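Local coordinates for TRAP dicarboxylate transporter, DctP subunit (Sulfurospirillum deleyianum, PDB 4OVS), which probably captures succinate or related dicarboxylates in the periplasm as the solute-binding component of a TRAP transport system, at residues F91-F104 with L128-Y142. Numbering follows the deposited sequence.
Sequences FSKFTSLVPEMQLF and LKDKVSKKGFVALDY
Leu128 and Val132, one turn apart on helix 123-134, press against the loop 91-104 and fill the hydrophobic layer between helix and loop in one lobe of this periplasmic solute-binding fold. Apolar contacts dominate the 660 Å² of buried surface. Leu128 forks into the loop: CD1 meets the far end of the Phe104 ring at CZ, 3.3 Å away, and also reaches Leu103 CD2, while CD2 lies 3.7 Å from Glu100 CB. Val132 splits likewise, CG1 going to Phe94 CE1 and CG2 to the terminal methyl of selenomethionine Met101. That pair, Met101 CE to Val132 CG2 at 3.4 Å, is tighter than usual for carbons; the Met101 chain starts anti to the backbone N and bends at both later torsions, which turns CE toward the helix. Val98 CG1 meets Lys131 CB, the two side chains crossing at about a right angle, and Leu97 CD1 touches Phe137 CE2.

Among the aromatics, Phe91 and Tyr142 have planes 79° apart, and Phe91 CE1 comes in at the edge of the tyrosine ring, 3.6 Å from CD1. Phe104 CD2 lies over one face of the Phe91 ring, offset toward its rim. The Tyr142 hydroxyl is hydrogen-bonded to Gly125 O, which ties strand to helix. Lys93, on the same loop, hydrogen-bonds a succinate, so this packing probably helps place the loop beside the binding site.

The one polar link is a salt bridge of 3.3 Å from Lys131 NZ to Glu100 OE1. With an alanine at Glu100 the Lys131 ammonium is likely to lose this carboxylate, and its end to be freer to turn. Lys131 runs extended until chi4 (-87°), where the bend brings NZ above the carboxylate plane, 68° out of it at OE1.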
loop_
_atom_site.group_PDB
_atom_site.type_symbol
_atom_site.label_atom_id
_atom_site.label_comp_id
_atom_site.label_asym_id
_atom_site.label_seq_id
_atom_site.Cartn_x
_atom_site.Cartn_y
_atom_site.Cartn_z
ATOM N N PHE A 91 -2.480 1.204 -4.166
ATOM C CA PHE A 91 -3.531 1.048 -5.166
ATOM C C PHE A 91 -4.794 1.824 -4.786
ATOM O O PHE A 91 -5.458 2.440 -5.618
ATOM C CB PHE A 91 -3.845 -0.458 -5.365
ATOM C CG PHE A 91 -2.636 -1.305 -5.781
ATOM C CD1 PHE A 91 -1.634 -0.767 -6.556
ATOM C CD2 PHE A 91 -2.500 -2.605 -5.341
ATOM C CE1 PHE A 91 -0.530 -1.505 -6.892
ATOM C CE2 PHE A 91 -1.391 -3.352 -5.661
ATOM C CZ PHE A 91 -0.421 -2.818 -6.454
ATOM N N SER A 92 -5.163 1.750 -3.531
ATOM C CA SER A 92 -6.384 2.439 -3.048
ATOM C C SER A 92 -6.370 3.931 -3.355
ATOM O O SER A 92 -7.416 4.544 -3.538
ATOM C CB SER A 92 -6.532 2.311 -1.519
ATOM O OG SER A 92 -6.760 0.974 -1.091
ATOM N N LYS A 93 -5.180 4.512 -3.377
ATOM C CA LYS A 93 -5.009 5.930 -3.535
ATOM C C LYS A 93 -5.367 6.371 -4.968
ATOM O O LYS A 93 -5.626 7.532 -5.200
ATOM C CB LYS A 93 -3.575 6.325 -3.191
ATOM C CG LYS A 93 -3.093 5.892 -1.815
ATOM C CD LYS A 93 -3.671 6.708 -0.675
ATOM C CE LYS A 93 -3.657 5.930 0.651
ATOM N NZ LYS A 93 -2.322 5.732 1.243
ATOM N N PHE A 94 -5.407 5.428 -5.904
ATOM C CA PHE A 94 -5.764 5.705 -7.299
ATOM C C PHE A 94 -7.252 5.537 -7.608
ATOM O O PHE A 94 -7.714 5.845 -8.714
ATOM C CB PHE A 94 -5.009 4.746 -8.236
ATOM C CG PHE A 94 -3.509 4.990 -8.308
ATOM C CD1 PHE A 94 -2.976 5.887 -9.224
ATOM C CD2 PHE A 94 -2.640 4.307 -7.471
ATOM C CE1 PHE A 94 -1.627 6.103 -9.310
ATOM C CE2 PHE A 94 -1.263 4.522 -7.549
ATOM C CZ PHE A 94 -0.759 5.413 -8.456
ATOM N N THR A 95 -8.010 5.023 -6.655
ATOM C CA THR A 95 -9.342 4.533 -6.993
ATOM C C THR A 95 -10.370 5.613 -7.344
ATOM O O THR A 95 -11.390 5.296 -7.930
ATOM C CB THR A 95 -9.889 3.556 -5.917
ATOM O OG1 THR A 95 -10.120 4.237 -4.670
ATOM C CG2 THR A 95 -8.892 2.380 -5.716
ATOM N N SER A 96 -10.106 6.875 -7.022
ATOM C CA SER A 96 -10.988 7.929 -7.498
ATOM C C SER A 96 -10.706 8.304 -8.967
ATOM O O SER A 96 -11.627 8.637 -9.674
ATOM C CB SER A 96 -10.942 9.170 -6.605
ATOM O OG SER A 96 -9.685 9.824 -6.651
ATOM N N LEU A 97 -9.445 8.254 -9.406
ATOM C CA LEU A 97 -9.048 8.511 -10.794
ATOM C C LEU A 97 -9.318 7.311 -11.674
ATOM O O LEU A 97 -9.727 7.447 -12.834
ATOM C CB LEU A 97 -7.537 8.793 -10.853
ATOM C CG LEU A 97 -7.143 9.920 -9.910
ATOM C CD1 LEU A 97 -5.647 10.176 -9.926
ATOM C CD2 LEU A 97 -7.908 11.174 -10.254
ATOM N N VAL A 98 -9.017 6.130 -11.132
ATOM C CA VAL A 98 -9.192 4.867 -11.852
ATOM C C VAL A 98 -9.918 3.846 -11.000
ATOM O O VAL A 98 -9.278 3.032 -10.308
ATOM C CB VAL A 98 -7.861 4.242 -12.263
ATOM C CG1 VAL A 98 -8.104 2.909 -12.969
ATOM C CG2 VAL A 98 -7.067 5.193 -13.157
ATOM N N PRO A 99 -11.256 3.888 -11.031
ATOM C CA PRO A 99 -12.095 2.989 -10.238
ATOM C C PRO A 99 -11.657 1.542 -10.286
ATOM O O PRO A 99 -11.715 0.850 -9.253
ATOM C CB PRO A 99 -13.473 3.163 -10.861
ATOM C CG PRO A 99 -13.482 4.579 -11.345
ATOM C CD PRO A 99 -12.049 4.935 -11.694
ATOM N N GLU A 100 -11.180 1.091 -11.440
ATOM C CA GLU A 100 -10.846 -0.322 -11.621
ATOM C C GLU A 100 -9.677 -0.774 -10.742
ATOM O O GLU A 100 -9.513 -1.965 -10.485
ATOM C CB GLU A 100 -10.542 -0.642 -13.104
ATOM C CG GLU A 100 -11.715 -0.451 -14.046
ATOM C CD GLU A 100 -11.824 0.972 -14.566
ATOM O OE1 GLU A 100 -12.365 1.189 -15.678
ATOM O OE2 GLU A 100 -11.370 1.884 -13.852
HETATM N N MSE A 101 -8.855 0.167 -10.301
HETATM C CA MSE A 101 -7.734 -0.199 -9.446
HETATM C C MSE A 101 -8.260 -0.834 -8.155
HETATM O O MSE A 101 -7.511 -1.477 -7.419
HETATM C CB MSE A 101 -6.881 1.010 -9.121
HETATM C CG MSE A 101 -5.543 0.658 -8.484
HETATM SE SE MSE A 101 -4.240 -0.052 -9.745
HETATM C CE MSE A 101 -4.003 1.580 -10.752
ATOM N N GLN A 102 -9.552 -0.674 -7.875
ATOM C CA GLN A 102 -10.133 -1.324 -6.694
ATOM C C GLN A 102 -10.075 -2.838 -6.785
ATOM O O GLN A 102 -10.270 -3.540 -5.787
ATOM C CB GLN A 102 -11.570 -0.876 -6.466
ATOM C CG GLN A 102 -11.661 0.513 -5.984
ATOM C CD GLN A 102 -13.086 0.938 -5.789
ATOM O OE1 GLN A 102 -13.557 1.073 -4.656
ATOM N NE2 GLN A 102 -13.793 1.159 -6.897
ATOM N N LEU A 103 -9.831 -3.357 -7.980
ATOM C CA LEU A 103 -9.625 -4.788 -8.148
ATOM C C LEU A 103 -8.618 -5.363 -7.119
ATOM O O LEU A 103 -8.874 -6.367 -6.502
ATOM C CB LEU A 103 -9.130 -5.063 -9.560
ATOM C CG LEU A 103 -8.634 -6.454 -9.923
ATOM C CD1 LEU A 103 -9.752 -7.481 -9.972
ATOM C CD2 LEU A 103 -7.981 -6.316 -11.264
ATOM N N PHE A 104 -7.496 -4.698 -6.942
ATOM C CA PHE A 104 -6.416 -5.192 -6.099
ATOM C C PHE A 104 -6.701 -5.032 -4.568
ATOM O O PHE A 104 -5.984 -5.575 -3.733
ATOM C CB PHE A 104 -5.136 -4.438 -6.442
ATOM C CG PHE A 104 -4.678 -4.587 -7.870
ATOM C CD1 PHE A 104 -5.072 -5.663 -8.649
ATOM C CD2 PHE A 104 -3.810 -3.653 -8.428
ATOM C CE1 PHE A 104 -4.623 -5.811 -9.954
ATOM C CE2 PHE A 104 -3.358 -3.794 -9.755
ATOM C CZ PHE A 104 -3.756 -4.871 -10.502
ATOM N N LEU A 128 -4.210 -1.962 -16.021
ATOM C CA LEU A 128 -4.391 -0.900 -15.010
ATOM C C LEU A 128 -3.316 0.198 -15.108
ATOM O O LEU A 128 -3.615 1.362 -14.933
ATOM C CB LEU A 128 -4.475 -1.485 -13.613
ATOM C CG LEU A 128 -5.797 -2.249 -13.582
ATOM C CD1 LEU A 128 -5.683 -3.434 -12.717
ATOM C CD2 LEU A 128 -6.936 -1.384 -13.143
ATOM N N LYS A 129 -2.076 -0.159 -15.411
ATOM C CA LYS A 129 -1.074 0.871 -15.703
ATOM C C LYS A 129 -1.586 1.795 -16.818
ATOM O O LYS A 129 -1.465 3.013 -16.760
ATOM C CB LYS A 129 0.249 0.244 -16.184
ATOM C CG LYS A 129 1.054 -0.498 -15.154
ATOM C CD LYS A 129 2.441 -0.788 -15.678
ATOM C CE LYS A 129 3.214 -1.616 -14.705
ATOM N NZ LYS A 129 4.634 -1.870 -15.132
ATOM N N ASP A 130 -2.121 1.192 -17.867
ATOM C CA ASP A 130 -2.488 1.970 -19.044
ATOM C C ASP A 130 -3.573 2.988 -18.696
ATOM O O ASP A 130 -3.597 4.109 -19.213
ATOM C CB ASP A 130 -2.931 1.055 -20.191
ATOM C CG ASP A 130 -1.761 0.314 -20.839
ATOM O OD1 ASP A 130 -0.573 0.585 -20.511
ATOM O OD2 ASP A 130 -2.034 -0.537 -21.719
ATOM N N LYS A 131 -4.459 2.598 -17.801
ATOM C CA LYS A 131 -5.530 3.486 -17.345
ATOM C C LYS A 131 -4.996 4.688 -16.568
ATOM O O LYS A 131 -5.496 5.791 -16.690
ATOM C CB LYS A 131 -6.525 2.703 -16.486
ATOM C CG LYS A 131 -7.268 1.635 -17.287
ATOM C CD LYS A 131 -8.386 0.972 -16.488
ATOM C CE LYS A 131 -9.127 -0.055 -17.313
ATOM N NZ LYS A 131 -10.221 0.588 -18.061
ATOM N N VAL A 132 -3.988 4.447 -15.751
ATOM C CA VAL A 132 -3.362 5.497 -14.960
ATOM C C VAL A 132 -2.625 6.422 -15.911
ATOM O O VAL A 132 -2.663 7.639 -15.771
ATOM C CB VAL A 132 -2.379 4.878 -13.947
ATOM C CG1 VAL A 132 -1.565 5.956 -13.212
ATOM C CG2 VAL A 132 -3.158 3.994 -12.969
ATOM N N SER A 133 -1.961 5.836 -16.891
ATOM C CA SER A 133 -1.288 6.635 -17.890
ATOM C C SER A 133 -2.249 7.602 -18.593
ATOM O O SER A 133 -1.857 8.705 -18.935
ATOM C CB SER A 133 -0.597 5.730 -18.909
ATOM O OG SER A 133 0.387 4.953 -18.245
ATOM N N LYS A 134 -3.497 7.202 -18.805
ATOM C CA LYS A 134 -4.434 8.077 -19.519
ATOM C C LYS A 134 -4.921 9.250 -18.674
ATOM O O LYS A 134 -5.323 10.260 -19.225
ATOM C CB LYS A 134 -5.661 7.313 -20.021
ATOM C CG LYS A 134 -5.375 6.281 -21.073
ATOM C CD LYS A 134 -6.669 5.659 -21.559
ATOM C CE LYS A 134 -7.533 5.170 -20.393
ATOM N NZ LYS A 134 -8.585 4.174 -20.802
ATOM N N LYS A 135 -4.911 9.103 -17.346
ATOM C CA LYS A 135 -5.355 10.174 -16.462
ATOM C C LYS A 135 -4.225 11.152 -16.131
ATOM O O LYS A 135 -4.315 11.895 -15.166
ATOM C CB LYS A 135 -5.888 9.598 -15.152
ATOM C CG LYS A 135 -6.932 8.509 -15.310
ATOM C CD LYS A 135 -8.173 8.992 -16.015
ATOM C CE LYS A 135 -8.778 10.166 -15.284
ATOM N NZ LYS A 135 -10.069 10.560 -15.889
ATOM N N GLY A 136 -3.137 11.110 -16.885
ATOM C CA GLY A 136 -2.117 12.141 -16.778
ATOM C C GLY A 136 -0.980 11.907 -15.802
ATOM O O GLY A 136 -0.486 12.857 -15.206
ATOM N N PHE A 137 -0.561 10.650 -15.631
ATOM C CA PHE A 137 0.653 10.327 -14.879
ATOM C C PHE A 137 1.525 9.423 -15.702
ATOM O O PHE A 137 1.046 8.734 -16.591
ATOM C CB PHE A 137 0.319 9.625 -13.555
ATOM C CG PHE A 137 -0.462 10.480 -12.619
ATOM C CD1 PHE A 137 0.164 11.475 -11.907
ATOM C CD2 PHE A 137 -1.834 10.322 -12.483
ATOM C CE1 PHE A 137 -0.552 12.282 -11.055
ATOM C CE2 PHE A 137 -2.547 11.128 -11.649
ATOM C CZ PHE A 137 -1.905 12.110 -10.922
ATOM N N VAL A 138 2.817 9.416 -15.425
ATOM C CA VAL A 138 3.671 8.431 -16.041
ATOM C C VAL A 138 3.740 7.241 -15.083
ATOM O O VAL A 138 4.303 7.347 -14.005
ATOM C CB VAL A 138 5.068 8.959 -16.238
ATOM C CG1 VAL A 138 5.891 7.964 -17.057
ATOM C CG2 VAL A 138 5.005 10.316 -16.860
ATOM N N ALA A 139 3.155 6.122 -15.498
ATOM C CA ALA A 139 3.120 4.904 -14.703
ATOM C C ALA A 139 4.348 4.062 -14.963
ATOM O O ALA A 139 4.631 3.720 -16.103
ATOM C CB ALA A 139 1.879 4.094 -15.052
ATOM N N LEU A 140 5.068 3.693 -13.911
ATOM C CA LEU A 140 6.242 2.867 -14.083
ATOM C C LEU A 140 5.925 1.478 -13.523
ATOM O O LEU A 140 5.079 0.792 -14.080
ATOM C CB LEU A 140 7.450 3.515 -13.411
ATOM C CG LEU A 140 7.940 4.847 -13.952
ATOM C CD1 LEU A 140 9.005 5.472 -13.077
ATOM C CD2 LEU A 140 8.488 4.657 -15.302
ATOM N N ASP A 141 6.546 1.073 -12.410
ATOM C CA ASP A 141 6.511 -0.324 -11.954
ATOM C C ASP A 141 5.639 -0.559 -10.712
ATOM O O ASP A 141 5.418 0.334 -9.944
ATOM C CB ASP A 141 7.893 -0.763 -11.465
ATOM C CG ASP A 141 8.898 -0.934 -12.567
ATOM O OD1 ASP A 141 8.580 -1.678 -13.537
ATOM O OD2 ASP A 141 10.019 -0.341 -12.438
ATOM N N TYR A 142 5.224 -1.798 -10.483
ATOM C CA TYR A 142 4.619 -2.145 -9.217
ATOM C C TYR A 142 5.641 -2.559 -8.169
ATOM O O TYR A 142 6.594 -3.313 -8.477
ATOM C CB TYR A 142 3.642 -3.292 -9.398
ATOM C CG TYR A 142 2.452 -2.970 -10.277
ATOM C CD1 TYR A 142 1.424 -2.206 -9.796
ATOM C CD2 TYR A 142 2.344 -3.466 -11.562
ATOM C CE1 TYR A 142 0.315 -1.921 -10.561
ATOM C CE2 TYR A 142 1.225 -3.171 -12.356
ATOM C CZ TYR A 142 0.209 -2.403 -11.840
ATOM O OH TYR A 142 -0.924 -2.092 -12.596
#